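Local coordinates for protein Asp/Glu-specific dipeptidyl-peptidase (PDB 5JXF) that removes dipeptides from the N-terminus of oligopeptides as a serine peptidase of family S46, cutting strictly after aspartate or glutamate at the P1 position, at residues G103-Q108 with Y334-A339; S111-D116 with D327-I332; G213-L218 with G236-F241; S224-W229 with D620-V625. One frame throughout, in Å; residues are numbered along the deposited sequence.

Interaction 1: residues G103-Q108 with Y334-A339; sequences GFDAIQ and YASKYA. With ARG (arginine), chain E.
Ala335 meets the rim of the Phe104 ring, and from there the helical segment 334-339 can be followed past its neighbour 103-108. The methyl CB of Ala335 lies 3.7 Å from Phe104 CE2. Ala335 C sits 3.5 Å from Phe104 CE2, and the backbone from there to Ser336 meets the ring at its edge, near its plane. Phe104 reaches this place because its CG stands anti to the backbone N (chi1 -159°). One residue on, Ser336 comes nearest to the other backbone, its CA 5.7 Å from the CA of Asp105. Here two helices run almost antiparallel, 156° between their directions and 9.2 Å between their axes, and join helix 100-109, which also carries His101, probably the charge-relay histidine, to the long helix 328-357. Ser336 OG donates a long hydrogen bond of 3.3 Å to Asp105 OD1, which takes it on the anti lone pair, pointing away from OD2. Beside it, CB of Ser336 faces the aliphatic start of Gln108, whose NE2 turns to Ile332 O. At Ala339 the helix reaches the ligand pocket: its carbonyl O accepts a weak hydrogen bond from NH2 of the bound arginine at 2.8 Å.

Interaction 2: residues S111-D116 with D327-I332; sequences SSVDHD and DNAIKI
Ile332 packs its terminal methyl into the bend of the loop 111-116, and this is the tight half of the contact. CD1 lies 3.2 Å from Ser112 O and 3.8 Å from Asp116 OD1, so within this contact the methyl meets mainly polar backbone and carboxylate atoms. The second branch, CG2, stands anti to the backbone N and is directed to the start of the loop, 4.2 Å from CB of Ser111. Ser111 itself turns its hydroxyl back to Ile107 O, which keeps its polar end occupied within its own side of the contact.

Next to the isoleucine, Asn328 sits at the exposed border and reaches in to the buried Asp116 from the opposite direction. Its ND2 donates to OD2 over 3.1 Å in a nearly straight bond (178°). The aspartate oxygen lies in the plane of the amide, yet the donor approaches from above the carboxylate, 43° out of its plane; the two flat groups are turned 49° against each other. Thr119 OG1 also bonds to OD2, which helps to fix the rotation of the carboxylate.

Toward solvent the fit slackens. Val113, an exposed residue, comes no nearer than 4.4 Å, from CG1 to the methyl of Ala329, and the two side chains only graze. On this outer side Asp327 bends back to its own helix, OD1 accepting from Ala329 N at 2.9 Å. The contact thus ends on a classic helix N-cap, with Asp327 starting the long helix 328-357 while Asp116, in the loop, occupies the N-cap position of helix 117-120.

Interaction 3: residues G213-L218 with G236-F241; sequences GAPPSL and GDFSMF
Pro215 rests its ring on the face of Phe238, and the torsion of the phenylalanine explains how. The phenyl group takes an uncommon first torsion, with CG set between the backbone N and the carbonyl carbon (chi1 82°), which swings the ring toward the proline although its CB leaves the backbone in another direction. CD of Pro215 then stands 4.2 Å from the ring centroid and only 10° off the normal, a CH-pi contact over the centre of the face. The same CD is 3.0 Å from Phe238 O, so one proline carbon meets both the ring and the carbonyl of the same residue.

Farther along, the chains run antiparallel, with Gly213 and Met240 a hydrogen-bonded pair: Gly213 N donates to Met240 O at 3.0 Å and Met240 N to Gly213 O at 2.7 Å. This joins strands 197-214 and 239-245 of the antiparallel sheet. Shortly before strand 239-245 comes Asp237, probably the relay acid, the centre of an inverse gamma turn just ahead of Phe238; its OD2 is hydrogen-bonded to His101 ND1. Met240 departs from the glycine with an extended chain beyond CG, ending on Val710 of helix 703-713. Ser239 also places OG between its backbone N and carbonyl carbon, which directs the hydroxyl to Asn99 O; its CB lies 4.1 Å from the methyl of Ala214.

Interaction 4: residues S224-W229 with D620-V625; sequences SDTDNW and DYEFDV. With ARG (arginine), chain E; ASP (aspartic acid), chain F.
Phe623 lays the edge of its ring against Thr226 and Asp227 at once. CZ is 3.7 Å from the methyl CG2 of Thr226, which lies near the ring plane, and CE1 is 3.5 Å from Asp227 OD2. The carboxylate oxygens lie at the ring edge, probably drawn to the weakly positive rim hydrogens, with the two planes about 70° apart; OD2 is further held by a salt bridge to Lys615. Glu622 brings its extended chain past Ser224, CG 3.8 Å from the serine CB, toward the threonine, which it crosses at about a right angle. Its end is modelled improbably close to Thr226 OG1, and the details of that pairing are doubtful. The loop 620-625 is shaped by an Asx turn, Asp620 OD1 accepting from Glu622 N at 2.7 Å, extended to an Asx motif by the bond from Phe623 N at 2.8 Å. The two donors arrive from opposite faces of its plane, which probably helps to present both side chains to the helical turn 224-227. The far end of that turn runs into the ligand pocket. Asn228 OD1 receives the amino group N of the bound arginine at 2.5 Å, and the same nitrogen stands over the face of Trp229, 3.7 Å above its plane.

In the fold
The four contacts lie on one side of the chain's centre, and interactions 1 and 4 touch the ligand. Interactions 1 and 2 lie about 11 Å apart, centre to centre, share helix 328-357, and are joined by Gln108 NE2 and Ile332 O at 2.7 Å, probably a hydrogen bond. Interaction 3, which holds Asp237, meets interaction 1, close to His101, where Ile107 CD1 packs 3.7 Å from Ala214 CB; their centres are about 12 Å apart. Interaction 4 touches interaction 3 through Leu218 and interaction 1 through Tyr338. Ala339 O takes a weak bond from the arginine's guanidinium group, whereas interaction 4 binds its amino group and approaches the guanidinium through Asp225. Interaction 2 lies away from these sites.

Interaction 1: residues G103-Q108 with Y334-A339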
loop_
_atom_site.group_PDB
_atom_site.type_symbol
_atom_site.label_atom_id
_atom_site.label_comp_id
_atom_site.label_asym_id
_atom_site.label_seq_id
_atom_site.Cartn_x
_atom_site.Cartn_y
_atom_site.Cartn_z
ATOM N N GLY A 103 5.749 16.435 -22.535
ATOM C CA GLY A 103 6.860 17.338 -22.770
ATOM C C GLY A 103 8.226 16.758 -22.425
ATOM O O GLY A 103 9.258 17.347 -22.770
ATOM N N PHE A 104 8.235 15.608 -21.750
ATOM C CA PHE A 104 9.455 15.039 -21.143
ATOM C C PHE A 104 10.599 14.861 -22.148
ATOM O O PHE A 104 11.725 15.312 -21.914
ATOM C CB PHE A 104 9.113 13.701 -20.485
ATOM C CG PHE A 104 10.102 13.246 -19.427
ATOM C CD1 PHE A 104 10.127 13.839 -18.177
ATOM C CD2 PHE A 104 10.972 12.192 -19.675
ATOM C CE1 PHE A 104 11.022 13.408 -17.208
ATOM C CE2 PHE A 104 11.867 11.756 -18.706
ATOM C CZ PHE A 104 11.892 12.367 -17.477
ATOM N N ASP A 105 10.302 14.226 -23.275
ATOM C CA ASP A 105 11.320 13.974 -24.287
ATOM C C ASP A 105 11.935 15.289 -24.775
ATOM O O ASP A 105 13.148 15.373 -24.968
ATOM C CB ASP A 105 10.734 13.181 -25.461
ATOM C CG ASP A 105 11.796 12.765 -26.469
ATOM O OD1 ASP A 105 12.668 11.944 -26.094
ATOM O OD2 ASP A 105 11.767 13.250 -27.624
ATOM N N ALA A 106 11.104 16.314 -24.943
ATOM C CA ALA A 106 11.586 17.658 -25.253
ATOM C C ALA A 106 12.424 18.264 -24.110
ATOM O O ALA A 106 13.453 18.896 -24.341
ATOM C CB ALA A 106 10.414 18.568 -25.578
ATOM N N ILE A 107 11.980 18.092 -22.874
ATOM C CA ILE A 107 12.759 18.594 -21.748
ATOM C C ILE A 107 14.122 17.893 -21.644
ATOM O O ILE A 107 15.157 18.559 -21.499
ATOM C CB ILE A 107 11.989 18.438 -20.424
ATOM C CG1 ILE A 107 10.763 19.339 -20.438
ATOM C CG2 ILE A 107 12.872 18.804 -19.251
ATOM C CD1 ILE A 107 9.631 18.809 -19.646
ATOM N N GLN A 108 14.119 16.557 -21.723
ATOM C CA GLN A 108 15.360 15.776 -21.636
ATOM C C GLN A 108 16.274 16.169 -22.761
ATOM O O GLN A 108 17.491 16.242 -22.595
ATOM C CB GLN A 108 15.096 14.264 -21.712
ATOM C CG GLN A 108 16.358 13.384 -21.574
ATOM C CD GLN A 108 17.012 13.013 -22.914
ATOM O OE1 GLN A 108 16.435 13.210 -23.993
ATOM N NE2 GLN A 108 18.220 12.459 -22.843
ATOM N N TYR A 334 19.188 8.668 -19.811
ATOM C CA TYR A 334 18.250 7.555 -19.857
ATOM C C TYR A 334 16.847 7.900 -19.387
ATOM O O TYR A 334 15.948 7.062 -19.490
ATOM C CB TYR A 334 18.800 6.373 -19.044
ATOM C CG TYR A 334 19.743 5.518 -19.852
ATOM C CD1 TYR A 334 21.082 5.866 -19.993
ATOM C CD2 TYR A 334 19.290 4.379 -20.500
ATOM C CE1 TYR A 334 21.951 5.091 -20.753
ATOM C CE2 TYR A 334 20.152 3.597 -21.258
ATOM C CZ TYR A 334 21.475 3.960 -21.381
ATOM O OH TYR A 334 22.315 3.188 -22.141
ATOM N N ALA A 335 16.662 9.127 -18.906
ATOM C CA ALA A 335 15.407 9.548 -18.289
ATOM C C ALA A 335 14.205 9.193 -19.146
ATOM O O ALA A 335 13.307 8.468 -18.709
ATOM C CB ALA A 335 15.427 11.048 -18.021
ATOM N N SER A 336 14.216 9.683 -20.381
ATOM C CA SER A 336 13.094 9.490 -21.283
ATOM C C SER A 336 12.977 8.040 -21.700
ATOM O O SER A 336 11.887 7.472 -21.709
ATOM C CB SER A 336 13.241 10.382 -22.516
ATOM O OG SER A 336 12.111 10.256 -23.350
ATOM N N LYS A 337 14.106 7.437 -22.049
ATOM C CA LYS A 337 14.099 6.047 -22.489
ATOM C C LYS A 337 13.653 5.105 -21.368
ATOM O O LYS A 337 12.953 4.132 -21.631
ATOM C CB LYS A 337 15.477 5.631 -23.017
ATOM C CG LYS A 337 15.944 6.437 -24.226
ATOM C CD LYS A 337 17.250 5.883 -24.780
ATOM C CE LYS A 337 18.359 5.939 -23.747
ATOM N NZ LYS A 337 19.693 5.550 -24.298
ATOM N N TYR A 338 14.044 5.394 -20.124
ATOM C CA TYR A 338 13.626 4.571 -18.982
ATOM C C TYR A 338 12.121 4.695 -18.713
ATOM O O TYR A 338 11.426 3.684 -18.586
ATOM C CB TYR A 338 14.417 4.946 -17.720
ATOM C CG TYR A 338 14.062 4.124 -16.495
ATOM C CD1 TYR A 338 12.988 4.475 -15.681
ATOM C CD2 TYR A 338 14.804 3.001 -16.148
ATOM C CE1 TYR A 338 12.669 3.730 -14.558
ATOM C CE2 TYR A 338 14.490 2.246 -15.019
ATOM C CZ TYR A 338 13.418 2.613 -14.239
ATOM O OH TYR A 338 13.098 1.876 -13.124
ATOM N N ALA A 339 11.625 5.930 -18.627
ATOM C CA ALA A 339 10.212 6.188 -18.332
ATOM C C ALA A 339 9.248 5.522 -19.330
ATOM O O ALA A 339 8.209 4.987 -18.936
ATOM C CB ALA A 339 9.957 7.689 -18.294
HETATM N N ARG E . 1.220 6.359 -16.558
HETATM C CA ARG E . 1.238 7.522 -17.434
HETATM C C ARG E . 0.639 7.121 -18.787
HETATM O O ARG E . 1.116 6.185 -19.420
HETATM C CB ARG E . 2.664 8.063 -17.593
HETATM C CG ARG E . 3.282 8.616 -16.299
HETATM C CD ARG E . 4.735 9.049 -16.505
HETATM N NE ARG E . 5.568 7.945 -16.971
HETATM C CZ ARG E . 6.255 7.127 -16.167
HETATM N NH1 ARG E . 6.218 7.296 -14.845
HETATM N NH2 ARG E . 6.987 6.141 -16.683
#

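Interaction 2: residues S111-D116 with D327-I332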
loop_
_atom_site.group_PDB
_atom_site.type_symbol
_atom_site.label_atom_id
_atom_site.label_comp_id
_atom_site.label_asym_id
_atom_site.label_seq_id
_atom_site.Cartn_x
_atom_site.Cartn_y
_atom_site.Cartn_z
ATOM N N SER A 111 18.116 19.152 -21.888
ATOM C CA SER A 111 18.792 19.155 -20.595
ATOM C C SER A 111 20.239 18.696 -20.748
ATOM O O SER A 111 20.593 18.008 -21.706
ATOM C CB SER A 111 18.042 18.272 -19.601
ATOM O OG SER A 111 16.761 18.818 -19.346
ATOM N N SER A 112 21.073 19.114 -19.802
ATOM C CA SER A 112 22.477 18.725 -19.737
ATOM C C SER A 112 22.931 18.860 -18.283
ATOM O O SER A 112 22.103 19.040 -17.392
ATOM C CB SER A 112 23.339 19.587 -20.663
ATOM O OG SER A 112 23.358 20.931 -20.224
ATOM N N VAL A 113 24.234 18.786 -18.040
ATOM C CA VAL A 113 24.739 18.865 -16.671
ATOM C C VAL A 113 24.682 20.299 -16.127
ATOM O O VAL A 113 24.466 20.517 -14.937
ATOM C CB VAL A 113 26.180 18.331 -16.572
ATOM C CG1 VAL A 113 26.178 16.808 -16.619
ATOM C CG2 VAL A 113 27.050 18.910 -17.684
ATOM N N ASP A 114 24.848 21.273 -17.016
ATOM C CA ASP A 114 24.933 22.666 -16.600
ATOM C C ASP A 114 23.527 23.285 -16.651
ATOM O O ASP A 114 23.202 24.201 -15.892
ATOM C CB ASP A 114 25.957 23.404 -17.483
ATOM C CG ASP A 114 26.083 24.904 -17.169
ATOM O OD1 ASP A 114 25.158 25.512 -16.603
ATOM O OD2 ASP A 114 27.167 25.478 -17.450
ATOM N N HIS A 115 22.686 22.749 -17.526
ATOM C CA HIS A 115 21.293 23.164 -17.620
ATOM C C HIS A 115 20.303 22.000 -17.489
ATOM O O HIS A 115 19.627 21.633 -18.457
ATOM C CB HIS A 115 21.081 23.891 -18.937
ATOM C CG HIS A 115 21.876 25.145 -19.028
ATOM N ND1 HIS A 115 21.758 26.153 -18.097
ATOM C CD2 HIS A 115 22.842 25.534 -19.891
ATOM C CE1 HIS A 115 22.601 27.123 -18.398
ATOM N NE2 HIS A 115 23.267 26.775 -19.484
ATOM N N ASP A 116 20.187 21.466 -16.274
ATOM C CA ASP A 116 19.369 20.284 -15.991
ATOM C C ASP A 116 17.895 20.644 -15.793
ATOM O O ASP A 116 17.416 20.716 -14.664
ATOM C CB ASP A 116 19.921 19.560 -14.753
ATOM C CG ASP A 116 19.337 18.167 -14.568
ATOM O OD1 ASP A 116 18.555 17.736 -15.437
ATOM O OD2 ASP A 116 19.690 17.493 -13.566
ATOM N N ASP A 327 24.419 8.129 -10.835
ATOM C CA ASP A 327 25.030 9.074 -11.771
ATOM C C ASP A 327 23.949 9.905 -12.462
ATOM O O ASP A 327 23.127 9.359 -13.204
ATOM C CB ASP A 327 25.881 8.324 -12.812
ATOM C CG ASP A 327 26.804 9.245 -13.615
ATOM O OD1 ASP A 327 26.498 10.447 -13.773
ATOM O OD2 ASP A 327 27.855 8.757 -14.090
ATOM N N ASN A 328 23.955 11.217 -12.224
ATOM C CA ASN A 328 22.962 12.110 -12.825
ATOM C C ASN A 328 23.126 12.229 -14.345
ATOM O O ASN A 328 22.139 12.341 -15.079
ATOM C CB ASN A 328 23.033 13.502 -12.188
ATOM C CG ASN A 328 21.812 14.358 -12.508
ATOM O OD1 ASN A 328 20.672 13.881 -12.489
ATOM N ND2 ASN A 328 22.048 15.631 -12.806
ATOM N N ALA A 329 24.375 12.213 -14.806
ATOM C CA ALA A 329 24.679 12.331 -16.230
ATOM C C ALA A 329 24.075 11.164 -17.016
ATOM O O ALA A 329 23.586 11.339 -18.142
ATOM C CB ALA A 329 26.186 12.402 -16.444
ATOM N N ILE A 330 24.114 9.979 -16.408
ATOM C CA ILE A 330 23.489 8.783 -16.962
ATOM C C ILE A 330 21.966 8.879 -16.806
ATOM O O ILE A 330 21.212 8.384 -17.650
ATOM C CB ILE A 330 24.037 7.498 -16.284
ATOM C CG1 ILE A 330 25.517 7.310 -16.626
ATOM C CG2 ILE A 330 23.255 6.262 -16.704
ATOM C CD1 ILE A 330 26.097 5.996 -16.158
ATOM N N LYS A 331 21.513 9.545 -15.747
ATOM C CA LYS A 331 20.084 9.796 -15.571
ATOM C C LYS A 331 19.521 10.748 -16.641
ATOM O O LYS A 331 18.380 10.594 -17.075
ATOM C CB LYS A 331 19.793 10.358 -14.177
ATOM C CG LYS A 331 18.312 10.347 -13.822
ATOM C CD LYS A 331 18.019 11.042 -12.501
ATOM C CE LYS A 331 16.585 10.774 -12.074
ATOM N NZ LYS A 331 16.228 11.480 -10.810
ATOM N N ILE A 332 20.309 11.734 -17.053
ATOM C CA ILE A 332 19.870 12.664 -18.094
ATOM C C ILE A 332 19.833 11.941 -19.447
ATOM O O ILE A 332 18.979 12.213 -20.291
ATOM C CB ILE A 332 20.792 13.903 -18.177
ATOM C CG1 ILE A 332 20.708 14.721 -16.894
ATOM C CG2 ILE A 332 20.427 14.781 -19.364
ATOM C CD1 ILE A 332 21.551 15.962 -16.929
#

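Interaction 3: residues G213-L218 with G236-F241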
loop_
_atom_site.group_PDB
_atom_site.type_symbol
_atom_site.label_atom_id
_atom_site.label_comp_id
_atom_site.label_asym_id
_atom_site.label_seq_id
_atom_site.Cartn_x
_atom_site.Cartn_y
_atom_site.Cartn_z
ATOM N N GLY A 213 7.114 26.242 -20.514
ATOM C CA GLY A 213 7.242 26.008 -19.089
ATOM C C GLY A 213 7.167 24.547 -18.678
ATOM O O GLY A 213 6.422 23.751 -19.266
ATOM N N ALA A 214 7.956 24.186 -17.671
ATOM C CA ALA A 214 7.831 22.872 -17.045
ATOM C C ALA A 214 8.299 22.918 -15.602
ATOM O O ALA A 214 9.311 23.543 -15.301
ATOM C CB ALA A 214 8.615 21.829 -17.809
ATOM N N PRO A 215 7.568 22.232 -14.713
ATOM C CA PRO A 215 7.947 22.099 -13.301
ATOM C C PRO A 215 9.135 21.163 -13.160
ATOM O O PRO A 215 9.376 20.359 -14.069
ATOM C CB PRO A 215 6.702 21.484 -12.660
ATOM C CG PRO A 215 6.141 20.611 -13.774
ATOM C CD PRO A 215 6.368 21.440 -15.033
ATOM N N PRO A 216 9.852 21.239 -12.033
ATOM C CA PRO A 216 10.848 20.203 -11.738
ATOM C C PRO A 216 10.233 18.815 -11.810
ATOM O O PRO A 216 9.028 18.652 -11.594
ATOM C CB PRO A 216 11.305 20.550 -10.312
ATOM C CG PRO A 216 10.212 21.374 -9.753
ATOM C CD PRO A 216 9.705 22.187 -10.913
ATOM N N SER A 217 11.048 17.827 -12.161
ATOM C CA SER A 217 10.583 16.446 -12.250
ATOM C C SER A 217 9.995 15.946 -10.942
ATOM O O SER A 217 9.144 15.065 -10.938
ATOM C CB SER A 217 11.724 15.520 -12.667
ATOM O OG SER A 217 11.918 15.556 -14.072
ATOM N N LEU A 218 10.457 16.496 -9.823
ATOM C CA LEU A 218 9.950 16.028 -8.537
ATOM C C LEU A 218 8.490 16.438 -8.399
ATOM O O LEU A 218 7.724 15.761 -7.738
ATOM C CB LEU A 218 10.803 16.547 -7.379
ATOM C CG LEU A 218 12.151 15.817 -7.255
ATOM C CD1 LEU A 218 13.108 16.603 -6.374
ATOM C CD2 LEU A 218 11.994 14.360 -6.750
ATOM N N GLY A 236 1.972 16.876 -10.016
ATOM C CA GLY A 236 1.677 18.014 -10.875
ATOM C C GLY A 236 2.146 17.763 -12.300
ATOM O O GLY A 236 3.089 18.388 -12.777
ATOM N N ASP A 237 1.476 16.848 -12.980
ATOM C CA ASP A 237 1.988 16.321 -14.234
ATOM C C ASP A 237 1.619 17.245 -15.398
ATOM O O ASP A 237 0.627 16.995 -16.063
ATOM C CB ASP A 237 1.433 14.912 -14.470
ATOM C CG ASP A 237 2.188 14.145 -15.578
ATOM O OD1 ASP A 237 2.948 14.767 -16.351
ATOM O OD2 ASP A 237 1.998 12.916 -15.691
ATOM N N PHE A 238 2.396 18.309 -15.621
ATOM C CA PHE A 238 2.108 19.217 -16.727
ATOM C C PHE A 238 3.342 19.888 -17.333
ATOM O O PHE A 238 4.404 19.944 -16.715
ATOM C CB PHE A 238 1.112 20.296 -16.284
ATOM C CG PHE A 238 1.732 21.446 -15.549
ATOM C CD1 PHE A 238 1.954 21.378 -14.177
ATOM C CD2 PHE A 238 2.076 22.610 -16.230
ATOM C CE1 PHE A 238 2.520 22.449 -13.495
ATOM C CE2 PHE A 238 2.642 23.676 -15.579
ATOM C CZ PHE A 238 2.861 23.606 -14.189
ATOM N N SER A 239 3.189 20.390 -18.557
ATOM C CA SER A 239 4.193 21.270 -19.156
ATOM C C SER A 239 3.497 22.166 -20.186
ATOM O O SER A 239 2.378 21.887 -20.597
ATOM C CB SER A 239 5.331 20.472 -19.795
ATOM O OG SER A 239 4.843 19.595 -20.798
ATOM N N MET A 240 4.145 23.259 -20.562
ATOM C CA MET A 240 3.520 24.244 -21.434
ATOM C C MET A 240 4.358 24.512 -22.662
ATOM O O MET A 240 5.578 24.629 -22.592
ATOM C CB MET A 240 3.263 25.547 -20.690
ATOM C CG MET A 240 2.201 25.414 -19.607
ATOM S SD MET A 240 1.753 26.974 -18.838
ATOM C CE MET A 240 0.346 26.485 -17.832
ATOM N N PHE A 241 3.673 24.598 -23.792
ATOM C CA PHE A 241 4.322 24.862 -25.067
ATOM C C PHE A 241 3.595 26.013 -25.735
ATOM O O PHE A 241 2.526 26.411 -25.262
ATOM C CB PHE A 241 4.297 23.607 -25.938
ATOM C CG PHE A 241 5.239 22.525 -25.471
ATOM C CD1 PHE A 241 4.896 21.691 -24.412
ATOM C CD2 PHE A 241 6.477 22.351 -26.080
ATOM C CE1 PHE A 241 5.762 20.705 -23.992
ATOM C CE2 PHE A 241 7.344 21.361 -25.666
ATOM C CZ PHE A 241 6.986 20.539 -24.623
#

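Interaction 4: residues S224-W229 with D620-V625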
loop_
_atom_site.group_PDB
_atom_site.type_symbol
_atom_site.label_atom_id
_atom_site.label_comp_id
_atom_site.label_asym_id
_atom_site.label_seq_id
_atom_site.Cartn_x
_atom_site.Cartn_y
_atom_site.Cartn_z
ATOM N N SER A 224 7.428 9.034 -9.199
ATOM C CA SER A 224 7.968 8.284 -10.338
ATOM C C SER A 224 7.206 6.989 -10.589
ATOM O O SER A 224 5.985 6.993 -10.775
ATOM C CB SER A 224 9.454 7.966 -10.121
ATOM O OG SER A 224 10.284 9.075 -10.425
ATOM N N ASP A 225 7.930 5.877 -10.542
ATOM C CA ASP A 225 7.347 4.592 -10.862
ATOM C C ASP A 225 6.563 3.966 -9.707
ATOM O O ASP A 225 5.667 3.151 -9.938
ATOM C CB ASP A 225 8.438 3.653 -11.350
ATOM C CG ASP A 225 9.090 4.151 -12.631
ATOM O OD1 ASP A 225 8.630 5.187 -13.181
ATOM O OD2 ASP A 225 10.057 3.510 -13.092
ATOM N N THR A 226 6.867 4.346 -8.470
ATOM C CA THR A 226 6.073 3.847 -7.350
ATOM C C THR A 226 4.612 4.267 -7.498
ATOM O O THR A 226 3.716 3.432 -7.427
ATOM C CB THR A 226 6.626 4.343 -5.994
ATOM O OG1 THR A 226 7.955 3.837 -5.832
ATOM C CG2 THR A 226 5.748 3.858 -4.844
ATOM N N ASP A 227 4.386 5.550 -7.761
ATOM C CA ASP A 227 3.038 6.091 -7.914
ATOM C C ASP A 227 2.435 6.026 -9.339
ATOM O O ASP A 227 1.279 6.399 -9.537
ATOM C CB ASP A 227 3.028 7.548 -7.445
ATOM C CG ASP A 227 3.000 7.665 -5.917
ATOM O OD1 ASP A 227 3.214 6.631 -5.269
ATOM O OD2 ASP A 227 2.781 8.776 -5.382
ATOM N N ASN A 228 3.207 5.591 -10.323
ATOM C CA ASN A 228 2.667 5.453 -11.689
ATOM C C ASN A 228 1.499 4.470 -11.711
ATOM O O ASN A 228 1.563 3.415 -11.076
ATOM C CB ASN A 228 3.753 4.988 -12.645
ATOM C CG ASN A 228 3.374 5.206 -14.123
ATOM O OD1 ASN A 228 2.578 6.095 -14.460
ATOM N ND2 ASN A 228 3.937 4.389 -14.991
ATOM N N TRP A 229 0.432 4.833 -12.425
ATOM C CA TRP A 229 -0.823 4.055 -12.475
ATOM C C TRP A 229 -1.513 3.903 -11.108
ATOM O O TRP A 229 -2.322 3.011 -10.937
ATOM C CB TRP A 229 -0.609 2.649 -13.054
ATOM C CG TRP A 229 0.067 2.621 -14.374
ATOM C CD1 TRP A 229 1.380 2.351 -14.613
ATOM C CD2 TRP A 229 -0.533 2.863 -15.648
ATOM N NE1 TRP A 229 1.639 2.410 -15.958
ATOM C CE2 TRP A 229 0.481 2.718 -16.619
ATOM C CE3 TRP A 229 -1.831 3.181 -16.065
ATOM C CZ2 TRP A 229 0.243 2.905 -17.990
ATOM C CZ3 TRP A 229 -2.071 3.355 -17.437
ATOM C CH2 TRP A 229 -1.036 3.211 -18.378
ATOM N N ASP A 620 15.016 11.763 -1.369
ATOM C CA ASP A 620 14.673 10.515 -2.038
ATOM C C ASP A 620 14.596 10.647 -3.574
ATOM O O ASP A 620 14.170 11.668 -4.111
ATOM C CB ASP A 620 13.347 9.987 -1.494
ATOM C CG ASP A 620 12.968 8.652 -2.088
ATOM O OD1 ASP A 620 12.297 8.639 -3.147
ATOM O OD2 ASP A 620 13.344 7.614 -1.498
ATOM N N TYR A 621 15.030 9.594 -4.261
ATOM C CA TYR A 621 14.994 9.500 -5.725
ATOM C C TYR A 621 13.622 9.896 -6.295
ATOM O O TYR A 621 13.531 10.709 -7.222
ATOM C CB TYR A 621 15.360 8.072 -6.152
ATOM C CG TYR A 621 15.710 7.900 -7.618
ATOM C CD1 TYR A 621 16.918 8.362 -8.127
ATOM C CD2 TYR A 621 14.828 7.278 -8.490
ATOM C CE1 TYR A 621 17.242 8.206 -9.469
ATOM C CE2 TYR A 621 15.139 7.113 -9.828
ATOM C CZ TYR A 621 16.345 7.579 -10.314
ATOM O OH TYR A 621 16.643 7.413 -11.647
ATOM N N GLU A 622 12.562 9.347 -5.704
ATOM C CA GLU A 622 11.199 9.542 -6.190
ATOM C C GLU A 622 10.385 10.566 -5.392
ATOM O O GLU A 622 9.701 11.403 -5.973
ATOM C CB GLU A 622 10.454 8.203 -6.194
ATOM C CG GLU A 622 11.193 7.064 -6.904
ATOM C CD GLU A 622 10.476 5.720 -6.775
ATOM O OE1 GLU A 622 9.615 5.587 -5.879
ATOM O OE2 GLU A 622 10.769 4.801 -7.574
ATOM N N PHE A 623 10.443 10.508 -4.064
ATOM C CA PHE A 623 9.521 11.318 -3.271
ATOM C C PHE A 623 10.151 12.519 -2.572
ATOM O O PHE A 623 9.569 13.043 -1.620
ATOM C CB PHE A 623 8.827 10.459 -2.208
ATOM C CG PHE A 623 7.969 9.361 -2.767
ATOM C CD1 PHE A 623 6.652 9.605 -3.137
ATOM C CD2 PHE A 623 8.471 8.080 -2.909
ATOM C CE1 PHE A 623 5.844 8.583 -3.646
ATOM C CE2 PHE A 623 7.672 7.049 -3.415
ATOM C CZ PHE A 623 6.352 7.314 -3.789
ATOM N N ASP A 624 11.318 12.966 -3.022
ATOM C CA ASP A 624 11.843 14.245 -2.536
ATOM C C ASP A 624 10.933 15.379 -3.033
ATOM O O ASP A 624 10.267 15.235 -4.053
ATOM C CB ASP A 624 13.289 14.448 -3.000
ATOM C CG ASP A 624 13.972 15.624 -2.328
ATOM O OD1 ASP A 624 13.416 16.195 -1.359
ATOM O OD2 ASP A 624 15.092 15.964 -2.760
ATOM N N VAL A 625 10.877 16.480 -2.288
ATOM C CA VAL A 625 10.074 17.645 -2.663
ATOM C C VAL A 625 10.995 18.847 -2.796
ATOM O O VAL A 625 11.931 18.979 -2.022
ATOM C CB VAL A 625 8.961 17.952 -1.620
ATOM C CG1 VAL A 625 8.191 19.211 -2.000
ATOM C CG2 VAL A 625 8.004 16.783 -1.491
HETATM N N ARG E . 1.220 6.359 -16.558
HETATM C CA ARG E . 1.238 7.522 -17.434
HETATM C C ARG E . 0.639 7.121 -18.787
HETATM O O ARG E . 1.116 6.185 -19.420
HETATM C CB ARG E . 2.664 8.063 -17.593
HETATM C CG ARG E . 3.282 8.616 -16.299
HETATM C CD ARG E . 4.735 9.049 -16.505
HETATM N NE ARG E . 5.568 7.945 -16.971
HETATM C CZ ARG E . 6.255 7.127 -16.167
HETATM N NH1 ARG E . 6.218 7.296 -14.845
HETATM N NH2 ARG E . 6.987 6.141 -16.683
HETATM N N ASP F . -0.421 7.804 -19.209
HETATM C CA ASP F . -1.133 7.447 -20.441
HETATM C C ASP F . -0.703 8.229 -21.669
HETATM O O ASP F . -1.541 8.669 -22.463
HETATM C CB ASP F . -2.652 7.601 -20.241
HETATM C CG ASP F . -3.299 6.366 -19.625
HETATM O OD1 ASP F . -2.714 5.274 -19.728
HETATM O OD2 ASP F . -4.405 6.482 -19.051
#